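Local coordinates for protein kirola (Actinidia deliciosa, PDB 4IGV) that is a kiwifruit allergen of the ripening-related (MLP) family, related to PR-10 proteins, and probably binds small hydrophobic ligands in a Bet v 1-like cavity, at residues A[4-9]-A[115-120]; A[85-90]-A[97-102]. One frame throughout, in Å; residues are numbered along the deposited sequence. Where two conformers were deposited one is given.

Contact 1: residues A[4-9]-A[115-120]; sequences SGKMVK and TWTFHY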
loop_
_atom_site.group_PDB
_atom_site.type_symbol
_atom_site.label_atom_id
_atom_site.label_comp_id
_atom_site.label_asym_id
_atom_site.label_seq_id
_atom_site.Cartn_x
_atom_site.Cartn_y
_atom_site.Cartn_z
ATOM N N SER A 4 -9.143 17.597 4.348
ATOM C CA SER A 4 -8.284 16.520 4.848
ATOM C C SER A 4 -9.130 15.385 5.378
ATOM O O SER A 4 -10.204 15.596 5.940
ATOM C CB SER A 4 -7.331 17.001 5.938
ATOM O OG SER A 4 -6.396 17.945 5.427
ATOM N N GLY A 5 -8.610 14.175 5.225
ATOM C CA GLY A 5 -9.331 12.976 5.593
ATOM C C GLY A 5 -8.385 11.865 5.982
ATOM O O GLY A 5 -7.177 11.910 5.706
ATOM N N LYS A 6 -8.970 10.872 6.627
ATOM C CA LYS A 6 -8.301 9.678 7.091
ATOM C C LYS A 6 -9.239 8.508 6.877
ATOM O O LYS A 6 -10.468 8.614 7.045
ATOM C CB LYS A 6 -7.965 9.803 8.589
ATOM C CG LYS A 6 -7.290 8.583 9.230
ATOM C CD LYS A 6 -7.084 8.862 10.725
ATOM C CE LYS A 6 -6.286 7.785 11.489
ATOM N NZ LYS A 6 -6.057 8.300 12.901
ATOM N N MET A 7 -8.651 7.374 6.541
ATOM C CA MET A 7 -9.416 6.150 6.367
ATOM C C MET A 7 -8.543 5.005 6.870
ATOM O O MET A 7 -7.383 4.931 6.537
ATOM C CB MET A 7 -9.751 5.975 4.888
ATOM C CG MET A 7 -10.608 4.771 4.559
ATOM S SD MET A 7 -10.967 4.631 2.794
ATOM C CE MET A 7 -11.915 6.159 2.550
ATOM N N VAL A 8 -9.132 4.115 7.660
ATOM C CA VAL A 8 -8.423 3.033 8.309
ATOM C C VAL A 8 -9.232 1.744 8.124
ATOM O O VAL A 8 -10.449 1.681 8.369
ATOM C CB VAL A 8 -8.242 3.280 9.817
ATOM C CG1 VAL A 8 -7.520 2.059 10.479
ATOM C CG2 VAL A 8 -7.530 4.626 10.116
ATOM N N LYS A 9 -8.547 0.685 7.742
ATOM C CA LYS A 9 -9.170 -0.649 7.684
ATOM C C LYS A 9 -8.180 -1.706 8.133
ATOM O O LYS A 9 -7.067 -1.754 7.633
ATOM C CB LYS A 9 -9.646 -1.020 6.274
ATOM C CG LYS A 9 -10.471 -2.312 6.201
ATOM C CD LYS A 9 -11.912 -2.085 6.644
ATOM C CE LYS A 9 -12.971 -3.010 5.969
ATOM N NZ LYS A 9 -12.768 -4.469 6.158
ATOM N N THR A 115 -3.188 -3.500 9.033
ATOM C CA THR A 115 -3.960 -2.304 9.076
ATOM C C THR A 115 -3.466 -1.355 8.006
ATOM O O THR A 115 -2.267 -1.037 7.941
ATOM C CB THR A 115 -3.822 -1.634 10.447
ATOM O OG1 THR A 115 -4.360 -2.522 11.425
ATOM C CG2 THR A 115 -4.691 -0.343 10.496
ATOM N N TRP A 116 -4.403 -0.890 7.196
ATOM C CA TRP A 116 -4.139 0.095 6.134
ATOM C C TRP A 116 -4.701 1.446 6.605
ATOM O O TRP A 116 -5.882 1.521 7.005
ATOM C CB TRP A 116 -4.885 -0.350 4.860
ATOM C CG TRP A 116 -4.298 -1.541 4.212
ATOM C CD1 TRP A 116 -4.673 -2.819 4.407
ATOM C CD2 TRP A 116 -3.308 -1.562 3.175
ATOM N NE1 TRP A 116 -3.903 -3.668 3.631
ATOM C CE2 TRP A 116 -3.109 -2.900 2.822
ATOM C CE3 TRP A 116 -2.655 -0.582 2.465
ATOM C CZ2 TRP A 116 -2.206 -3.284 1.844
ATOM C CZ3 TRP A 116 -1.747 -0.948 1.498
ATOM C CH2 TRP A 116 -1.570 -2.297 1.152
ATOM N N THR A 117 -3.877 2.475 6.595
ATOM C CA THR A 117 -4.288 3.796 6.950
ATOM C C THR A 117 -3.957 4.744 5.823
ATOM O O THR A 117 -2.805 4.784 5.373
ATOM C CB THR A 117 -3.634 4.264 8.277
ATOM O OG1 THR A 117 -3.930 3.392 9.332
ATOM C CG2 THR A 117 -4.100 5.692 8.661
ATOM N N PHE A 118 -4.921 5.544 5.395
ATOM C CA PHE A 118 -4.703 6.620 4.445
ATOM C C PHE A 118 -4.847 7.945 5.155
ATOM O O PHE A 118 -5.782 8.139 5.913
ATOM C CB PHE A 118 -5.731 6.636 3.324
ATOM C CG PHE A 118 -5.820 5.395 2.472
ATOM C CD1 PHE A 118 -4.846 4.426 2.400
ATOM C CD2 PHE A 118 -6.934 5.253 1.637
ATOM C CE1 PHE A 118 -4.994 3.337 1.555
ATOM C CE2 PHE A 118 -7.083 4.140 0.793
ATOM C CZ PHE A 118 -6.098 3.234 0.740
ATOM N N HIS A 119 -3.913 8.862 4.909
ATOM C CA HIS A 119 -4.069 10.252 5.333
ATOM C C HIS A 119 -3.952 11.064 4.063
ATOM O O HIS A 119 -2.963 10.956 3.329
ATOM C CB HIS A 119 -2.955 10.683 6.279
ATOM C CG HIS A 119 -3.016 10.060 7.631
ATOM N ND1 HIS A 119 -3.872 10.534 8.609
ATOM C CD2 HIS A 119 -2.303 9.065 8.206
ATOM C CE1 HIS A 119 -3.745 9.789 9.698
ATOM N NE2 HIS A 119 -2.798 8.897 9.485
ATOM N N TYR A 120 -4.932 11.901 3.782
ATOM C CA TYR A 120 -4.947 12.592 2.502
ATOM C C TYR A 120 -5.547 13.974 2.643
ATOM O O TYR A 120 -6.248 14.304 3.619
ATOM C CB TYR A 120 -5.771 11.792 1.458
ATOM C CG TYR A 120 -7.170 11.411 1.884
ATOM C CD1 TYR A 120 -8.238 12.286 1.671
ATOM C CD2 TYR A 120 -7.421 10.234 2.559
ATOM C CE1 TYR A 120 -9.484 11.974 2.101
ATOM C CE2 TYR A 120 -8.663 9.917 2.981
ATOM C CZ TYR A 120 -9.686 10.780 2.747
ATOM O OH TYR A 120 -11.002 10.540 3.140
HETATM O O HOH W 1 -5.263 13.304 7.065
#

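Contact 2: residues A[85-90]-A[97-102]; sequences FKIVEG and KTFIII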
loop_
_atom_site.group_PDB
_atom_site.type_symbol
_atom_site.label_atom_id
_atom_site.label_comp_id
_atom_site.label_asym_id
_atom_site.label_seq_id
_atom_site.Cartn_x
_atom_site.Cartn_y
_atom_site.Cartn_z
ATOM N N PHE A 85 4.251 5.073 2.967
ATOM C CA PHE A 85 4.474 5.473 1.576
ATOM C C PHE A 85 3.816 6.822 1.317
ATOM O O PHE A 85 2.653 7.047 1.670
ATOM C CB PHE A 85 3.825 4.475 0.661
ATOM C CG PHE A 85 4.367 3.075 0.772
ATOM C CD1 PHE A 85 5.475 2.674 0.049
ATOM C CD2 PHE A 85 3.762 2.171 1.597
ATOM C CE1 PHE A 85 5.980 1.342 0.182
ATOM C CE2 PHE A 85 4.243 0.845 1.734
ATOM C CZ PHE A 85 5.355 0.446 1.028
ATOM N N LYS A 86 4.586 7.779 0.806
ATOM C CA LYS A 86 4.062 9.079 0.385
ATOM C C LYS A 86 3.940 9.080 -1.141
ATOM O O LYS A 86 4.938 8.894 -1.805
ATOM C CB LYS A 86 4.960 10.237 0.845
ATOM C CG LYS A 86 4.549 11.579 0.273
ATOM C CD LYS A 86 5.508 12.668 0.762
ATOM C CE LYS A 86 5.265 13.946 0.068
ATOM N NZ LYS A 86 6.336 14.864 0.554
ATOM N N ILE A 87 2.765 9.341 -1.675
ATOM C CA ILE A 87 2.576 9.431 -3.115
ATOM C C ILE A 87 3.013 10.792 -3.580
ATOM O O ILE A 87 2.551 11.807 -3.048
ATOM C CB ILE A 87 1.107 9.139 -3.550
ATOM C CG1 ILE A 87 0.630 7.800 -2.974
ATOM C CG2 ILE A 87 1.006 9.234 -5.119
ATOM C CD1 ILE A 87 -0.858 7.480 -3.193
ATOM N N VAL A 88 3.937 10.849 -4.528
ATOM C CA VAL A 88 4.491 12.145 -4.961
ATOM C C VAL A 88 4.108 12.493 -6.360
ATOM O O VAL A 88 4.005 13.691 -6.692
ATOM C CB VAL A 88 5.989 12.249 -4.753
ATOM C CG1 VAL A 88 6.288 12.132 -3.210
ATOM C CG2 VAL A 88 6.798 11.287 -5.540
ATOM N N GLU A 89 3.856 11.502 -7.195
ATOM C CA GLU A 89 3.351 11.724 -8.546
ATOM C C GLU A 89 2.395 10.630 -8.937
ATOM O O GLU A 89 2.482 9.524 -8.413
ATOM C CB GLU A 89 4.497 11.719 -9.577
ATOM C CG GLU A 89 5.554 12.739 -9.404
ATOM C CD GLU A 89 6.594 12.737 -10.543
ATOM O OE1 GLU A 89 6.702 11.726 -11.289
ATOM O OE2 GLU A 89 7.306 13.760 -10.693
ATOM N N GLY A 90 1.511 10.927 -9.853
ATOM C CA GLY A 90 0.665 9.925 -10.474
ATOM C C GLY A 90 -0.766 10.346 -10.555
ATOM O O GLY A 90 -1.122 11.479 -10.254
ATOM N N LYS A 97 -4.057 16.640 -3.068
ATOM C CA LYS A 97 -2.866 17.433 -2.862
ATOM C C LYS A 97 -1.761 16.604 -2.244
ATOM O O LYS A 97 -0.605 16.685 -2.634
ATOM C CB LYS A 97 -3.182 18.613 -1.936
ATOM C CG LYS A 97 -2.012 19.558 -1.752
ATOM C CD LYS A 97 -2.440 20.801 -1.038
ATOM C CE LYS A 97 -1.243 21.703 -0.734
ATOM N NZ LYS A 97 -1.594 22.861 0.132
ATOM N N THR A 98 -2.146 15.810 -1.260
ATOM C CA THR A 98 -1.260 14.920 -0.556
ATOM C C THR A 98 -1.944 13.601 -0.250
ATOM O O THR A 98 -3.150 13.544 -0.080
ATOM C CB THR A 98 -0.755 15.498 0.778
ATOM O OG1 THR A 98 -1.812 15.640 1.711
ATOM C CG2 THR A 98 -0.127 16.874 0.601
ATOM N N PHE A 99 -1.147 12.531 -0.200
ATOM C CA PHE A 99 -1.655 11.198 0.047
ATOM C C PHE A 99 -0.555 10.333 0.630
ATOM O O PHE A 99 0.493 10.177 0.023
ATOM C CB PHE A 99 -2.202 10.578 -1.242
ATOM C CG PHE A 99 -3.345 9.600 -1.027
ATOM C CD1 PHE A 99 -4.585 9.890 -1.433
ATOM C CD2 PHE A 99 -3.153 8.380 -0.361
ATOM C CE1 PHE A 99 -5.632 9.015 -1.226
ATOM C CE2 PHE A 99 -4.211 7.535 -0.158
ATOM C CZ PHE A 99 -5.412 7.853 -0.594
ATOM N N ILE A 100 -0.823 9.791 1.815
ATOM C CA ILE A 100 0.092 8.913 2.530
ATOM C C ILE A 100 -0.643 7.610 2.834
ATOM O O ILE A 100 -1.814 7.610 3.173
ATOM C CB ILE A 100 0.507 9.529 3.884
ATOM C CG1 ILE A 100 1.147 10.915 3.667
ATOM C CG2 ILE A 100 1.419 8.611 4.576
ATOM C CD1 ILE A 100 2.148 10.902 2.829
ATOM N N ILE A 101 0.048 6.492 2.648
ATOM C CA ILE A 101 -0.492 5.178 2.943
ATOM C C ILE A 101 0.436 4.500 3.933
ATOM O O ILE A 101 1.621 4.375 3.710
ATOM C CB ILE A 101 -0.570 4.297 1.681
ATOM C CG1 ILE A 101 -1.550 4.940 0.683
ATOM C CG2 ILE A 101 -1.030 2.836 2.024
ATOM C CD1 ILE A 101 -1.649 4.180 -0.659
ATOM N N ILE A 102 -0.115 4.098 5.055
ATOM C CA ILE A 102 0.622 3.374 6.102
ATOM C C ILE A 102 0.132 1.960 6.141
ATOM O O ILE A 102 -1.091 1.710 6.209
ATOM C CB ILE A 102 0.424 4.012 7.484
ATOM C CG1 ILE A 102 0.676 5.501 7.475
ATOM C CG2 ILE A 102 1.329 3.323 8.495
ATOM C CD1 ILE A 102 0.226 6.167 8.812
HETATM O O HOH W 2 1.631 13.230 -0.936
#

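Contact 1: residues A[4-9]-A[115-120]
Tyr120 holds CG between its backbone N and carbonyl carbon, the crowded position (chi1 53°). This swings the ring back across the neighbouring strand, flat over Gly5. Gly5 CA lies 3.9 Å from the centroid of the Tyr120 ring, a CH-pi contact over the face. Gly5 O sits over the same ring, toward its rim. With no side chain at Gly5, the ring can lie this close to the backbone. Phe118 sets CG anti to its carbonyl carbon (chi1 -59°), and its ring meets the Met7 sulfur. Met7 is extended as far as SD, and Met7 SD reaches Phe118 CD2 at 4.2 Å in an oblique Met-aromatic contact. Strand 4-12 is one of the two outermost strands of the seven-stranded antiparallel sheet of the Bet v 1 fold, and here it pairs with strand 112-122. Gly5–Tyr120, Met7–Phe118 and Lys9–Trp116 are the hydrogen-bonded pairs, with two bonds each. The straightest runs from Trp116 N to Lys9 O, 2.8 Å at 176°. On the other face, Lys6 is fully extended and lies alongside His119, with Lys6 CD 3.6 Å from His119 CE1. Val8 CG2 meets Thr117 CG2 at 3.9 Å. A water donates to Gly5 O over 2.7 Å and makes a weak contact with His119 ND1. Helix 131-145 packs on Met7 and Trp116. Tyr120 OH bonds to Glu129, and Trp116 NE1 to Thr141.

Contact 2: residues A[85-90]-A[97-102]
Three backbone hydrogen bonds join the two strands. Phe85 and Ile101 form a hydrogen-bonded pair, and Phe85 N to Ile101 O is 2.8 Å and almost straight at 177°. Ile87 N gives the third bond to Phe99 O, 3.0 Å away and nearly along the C=O axis. Beyond it the strands spread, and a water takes over: it donates to Ile87 O at 2.7 Å and accepts from Phe99 N at 3.0 Å. Strands 82-88 and 96-107 form a beta hairpin in the antiparallel sheet of the Bet v 1 fold. At the loop end each strand has a classic beta bulge toward its outer neighbour: Val88 and Glu89 both face Lys70 of strand 65-77, and Lys97 and Thr98 both face Glu121 of strand 112-122. Ile87 points toward strand 96-107 and runs beside Phe99. Ile87 CD1 is 3.8 Å from Phe99 CD2 and 4.2 Å from Ile101 CD1. On the face of Lys86 and Ile100, Ile100 bends at chi2 (-54°). The two side chains cross obliquely, and Ile100 CD1 comes to 3.5 Å from Lys86 CB. Further out, Tyr96 and Phe118 each meet the Phe99 ring edge-to-face. Leu92 and Met93 touch Ile87, and Leu28 touches Phe85.

How the contacts relate
The chain begins at the edge of the sheet with strand 4-12, whose partner in contact 1 comes 106 residues later. Contact 1 closes the long loop between residues 9 and 115. Most of the fold lies in between: two short helices, then strands 39-46, 55-62, 65-77, 82-88 and 96-107. Contact 2 falls within this span. It closes a short loop between 85-90 and 97-102, so the two contacts nest and do not cross. The next strand, 112-122, then returns beside 96-107. Backbone bonds from Ile102 N to Thr117 O and from Ile100 N to His119 O probably join the two contacts directly. Together they link four adjacent strands, from the N-terminal edge to the middle of the sheet.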